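Local atomic coordinates of cadherin-related family member 2 (Homo sapiens, PDB entry 5CZR), a protein that forms calcium-dependent heterophilic adhesion complexes with CDHR5 on adjacent microvilli and so controls how microvilli pack at the apical membrane of epithelial cells. Residues E145-S150 and Y181-K186. Sequence-based numbering, arbitrary orientation.
Sequences EKVIPS and YQLELK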
ATOM      1  N   GLU A 145      -7.907 -14.404  15.180  1.00 35.12           N
ATOM      2  CA  GLU A 145      -6.645 -14.476  15.907  1.00 37.48           C
ATOM      3  C   GLU A 145      -6.841 -15.091  17.256  1.00 38.94           C
ATOM      4  O   GLU A 145      -5.944 -15.720  17.787  1.00 37.98           O
ATOM      5  CB  GLU A 145      -6.036 -13.083  16.086  1.00 39.09           C
ATOM      6  CG  GLU A 145      -5.397 -12.514  14.834  1.00 40.20           C
ATOM      7  CD  GLU A 145      -4.260 -13.376  14.333  1.00 41.20           C
ATOM      8  OE1 GLU A 145      -3.268 -13.554  15.071  1.00 39.51           O
ATOM      9  OE2 GLU A 145      -4.386 -13.897  13.211  1.00 44.13           O
ATOM     10  N   LYS A 146      -8.026 -14.910  17.821  1.00 39.29           N
ATOM     11  CA  LYS A 146      -8.260 -15.380  19.153  1.00 41.85           C
ATOM     12  C   LYS A 146      -9.732 -15.470  19.400  1.00 39.57           C
ATOM     13  O   LYS A 146     -10.508 -14.601  18.966  1.00 35.37           O
ATOM     14  CB  LYS A 146      -7.630 -14.402  20.135  1.00 48.65           C
ATOM     15  CG  LYS A 146      -7.605 -14.829  21.576  1.00 54.86           C
ATOM     16  CD  LYS A 146      -7.064 -13.654  22.398  1.00 63.89           C
ATOM     17  CE  LYS A 146      -6.133 -14.103  23.504  1.00 69.45           C
ATOM     18  NZ  LYS A 146      -6.182 -13.137  24.628  1.00 72.97           N
ATOM     19  N   VAL A 147     -10.115 -16.499  20.154  1.00 38.57           N
ATOM     20  CA  VAL A 147     -11.475 -16.601  20.643  1.00 39.27           C
ATOM     21  C   VAL A 147     -11.495 -16.675  22.176  1.00 40.82           C
ATOM     22  O   VAL A 147     -10.772 -17.471  22.770  1.00 40.46           O
ATOM     23  CB  VAL A 147     -12.165 -17.828  20.051  1.00 37.82           C
ATOM     24  CG1 VAL A 147     -13.615 -17.852  20.476  1.00 37.26           C
ATOM     25  CG2 VAL A 147     -12.026 -17.793  18.536  1.00 38.76           C
ATOM     26  N   ILE A 148     -12.404 -15.911  22.773  1.00 39.82           N
ATOM     27  CA  ILE A 148     -12.666 -15.935  24.209  1.00 39.67           C
ATOM     28  C   ILE A 148     -14.144 -16.213  24.452  1.00 41.04           C
ATOM     29  O   ILE A 148     -14.971 -15.583  23.798  1.00 40.07           O
ATOM     30  CB  ILE A 148     -12.326 -14.582  24.769  1.00 42.16           C
ATOM     31  CG1 ILE A 148     -10.812 -14.477  24.653  1.00 43.22           C
ATOM     32  CG2 ILE A 148     -12.767 -14.450  26.206  1.00 45.63           C
ATOM     33  CD1 ILE A 148     -10.078 -13.431  25.426  1.00 44.58           C
ATOM     34  N   PRO A 149     -14.496 -17.170  25.319  1.00 43.70           N
ATOM     35  CA  PRO A 149     -13.547 -18.051  26.026  1.00 45.97           C
ATOM     36  C   PRO A 149     -12.752 -18.992  25.118  1.00 46.56           C
ATOM     37  O   PRO A 149     -13.175 -19.290  24.009  1.00 42.56           O
ATOM     38  CB  PRO A 149     -14.443 -18.879  26.977  1.00 47.75           C
ATOM     39  CG  PRO A 149     -15.832 -18.333  26.834  1.00 47.93           C
ATOM     40  CD  PRO A 149     -15.891 -17.587  25.529  1.00 46.00           C
ATOM     41  N   SER A 150     -11.577 -19.406  25.600  1.00 52.26           N
ATOM     42  CA  SER A 150     -10.651 -20.274  24.868  1.00 53.75           C
ATOM     43  C   SER A 150     -10.893 -21.605  25.451  1.00 61.30           C
ATOM     44  O   SER A 150     -10.889 -21.670  26.639  1.00 63.68           O
ATOM     45  CB  SER A 150      -9.209 -19.879  25.143  1.00 54.33           C
ATOM     46  OG  SER A 150      -9.042 -18.511  24.839  1.00 56.34           O
ATOM     47  N   TYR A 181     -19.165 -14.953  22.966  1.00 33.29           N
ATOM     48  CA  TYR A 181     -17.823 -15.071  22.441  1.00 33.27           C
ATOM     49  C   TYR A 181     -17.317 -13.706  22.041  1.00 33.04           C
ATOM     50  O   TYR A 181     -18.066 -12.898  21.513  1.00 30.39           O
ATOM     51  CB  TYR A 181     -17.805 -16.013  21.237  1.00 32.26           C
ATOM     52  CG  TYR A 181     -18.242 -17.413  21.619  1.00 32.68           C
ATOM     53  CD1 TYR A 181     -17.334 -18.323  22.164  1.00 32.94           C
ATOM     54  CD2 TYR A 181     -19.576 -17.814  21.466  1.00 31.57           C
ATOM     55  CE1 TYR A 181     -17.730 -19.615  22.524  1.00 33.46           C
ATOM     56  CE2 TYR A 181     -19.983 -19.078  21.834  1.00 33.32           C
ATOM     57  CZ  TYR A 181     -19.051 -19.981  22.364  1.00 33.89           C
ATOM     58  OH  TYR A 181     -19.441 -21.239  22.726  1.00 35.85           O
ATOM     59  N   GLN A 182     -16.028 -13.477  22.271  1.00 34.50           N
ATOM     60  CA  GLN A 182     -15.337 -12.360  21.640  1.00 34.59           C
ATOM     61  C   GLN A 182     -14.303 -12.872  20.661  1.00 33.41           C
ATOM     62  O   GLN A 182     -13.446 -13.669  21.034  1.00 34.26           O
ATOM     63  CB  GLN A 182     -14.655 -11.517  22.680  1.00 38.02           C
ATOM     64  CG  GLN A 182     -14.361 -10.128  22.168  1.00 41.02           C
ATOM     65  CD  GLN A 182     -13.217  -9.464  22.898  1.00 43.91           C
ATOM     66  OE1 GLN A 182     -12.105 -10.026  23.099  1.00 46.80           O
ATOM     67  NE2 GLN A 182     -13.458  -8.215  23.241  1.00 43.24           N
ATOM     68  N   LEU A 183     -14.428 -12.452  19.410  1.00 32.99           N
ATOM     69  CA  LEU A 183     -13.536 -12.877  18.344  1.00 33.18           C
ATOM     70  C   LEU A 183     -12.633 -11.717  18.016  1.00 34.66           C
ATOM     71  O   LEU A 183     -13.126 -10.631  17.699  1.00 36.79           O
ATOM     72  CB  LEU A 183     -14.284 -13.259  17.050  1.00 32.64           C
ATOM     73  CG  LEU A 183     -14.907 -14.641  16.843  1.00 33.44           C
ATOM     74  CD1 LEU A 183     -15.706 -14.985  18.060  1.00 35.70           C
ATOM     75  CD2 LEU A 183     -15.791 -14.723  15.622  1.00 33.85           C
ATOM     76  N   GLU A 184     -11.320 -11.951  18.079  1.00 33.17           N
ATOM     77  CA  GLU A 184     -10.371 -10.975  17.658  1.00 32.69           C
ATOM     78  C   GLU A 184     -10.051 -11.283  16.211  1.00 31.15           C
ATOM     79  O   GLU A 184      -9.688 -12.399  15.884  1.00 28.90           O
ATOM     80  CB  GLU A 184      -9.106 -11.027  18.502  1.00 34.08           C
ATOM     81  CG  GLU A 184      -8.127  -9.920  18.145  1.00 34.32           C
ATOM     82  CD  GLU A 184      -6.783 -10.052  18.833  1.00 34.88           C
ATOM     83  OE1 GLU A 184      -6.744 -10.476  19.991  1.00 38.41           O
ATOM     84  OE2 GLU A 184      -5.757  -9.745  18.205  1.00 36.49           O
ATOM     85  N   LEU A 185     -10.228 -10.293  15.345  1.00 31.34           N
ATOM     86  CA  LEU A 185     -10.001 -10.476  13.917  1.00 32.16           C
ATOM     87  C   LEU A 185      -8.836  -9.615  13.467  1.00 32.74           C
ATOM     88  O   LEU A 185      -8.603  -8.503  13.986  1.00 33.52           O
ATOM     89  CB  LEU A 185     -11.262 -10.108  13.122  1.00 32.84           C
ATOM     90  CG  LEU A 185     -12.580 -10.703  13.618  1.00 34.47           C
ATOM     91  CD1 LEU A 185     -13.763 -10.046  12.949  1.00 34.07           C
ATOM     92  CD2 LEU A 185     -12.614 -12.215  13.426  1.00 35.46           C
ATOM     93  N   LYS A 186      -8.156 -10.100  12.448  1.00 33.88           N
ATOM     94  CA  LYS A 186      -7.078  -9.368  11.810  1.00 36.69           C
ATOM     95  C   LYS A 186      -7.249  -9.481  10.275  1.00 34.88           C
ATOM     96  O   LYS A 186      -7.790 -10.473   9.755  1.00 32.87           O
ATOM     97  CB  LYS A 186      -5.760  -9.979  12.237  1.00 39.52           C
ATOM     98  CG  LYS A 186      -4.558  -9.107  12.004  1.00 45.95           C
ATOM     99  CD  LYS A 186      -3.185  -9.691  12.450  1.00 49.64           C
ATOM    100  CE  LYS A 186      -2.256  -8.627  13.121  1.00 54.18           C
ATOM    101  NZ  LYS A 186      -0.860  -9.071  13.431  1.00 50.81           N
TER
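Glu184 faces two residues of the neighbouring strand at once: its carboxylate lies over the aliphatic parts of Glu145 and Lys146. Glu184 CG stands anti to the backbone N (chi1 -175°) and the chain runs on extended, with Glu184 OE1 4.0 Å from Lys146 CD and Glu184 OE2 as near Glu145 CB. The charges do not pair: Lys146, bent at chi3, leads its end away, and its NZ stays 5.4 Å from Glu184 OE1. In the backbone, the same double partnership appears: Glu145 N donates to Glu184 O at 2.8 Å, while Glu184 N gives a nearly straight bond (174°) to Lys146 O, a classic beta bulge in an antiparallel pair. Here strand 140-148, an edge strand of its four-stranded sheet, joins strand 180-189 in the second cadherin repeat, a Greek-key beta sandwich. An alanine in place of Glu184 removes the carboxylate, and the methylenes of Glu145 and Lys146 would probably lose their cover and the Lys146 amine a nearby opposite charge. Beside the bulge, Glu145 CG rests 3.6 Å from Lys186 CB. On the opposite face of the sheet Val147 CG1 meets Tyr181 CD1 at 4.1 Å; the same Val147 CG1 lies 4.3 Å from Leu183 CD1, and Leu183 packs on Ile166 of the facing sheet. Pro149, after a cis peptide bond, sets CD 3.7 Å from Tyr181 CD1, the two side chains crossing at about a right angle; the tyrosine ring also meets Phe158 edge-to-face.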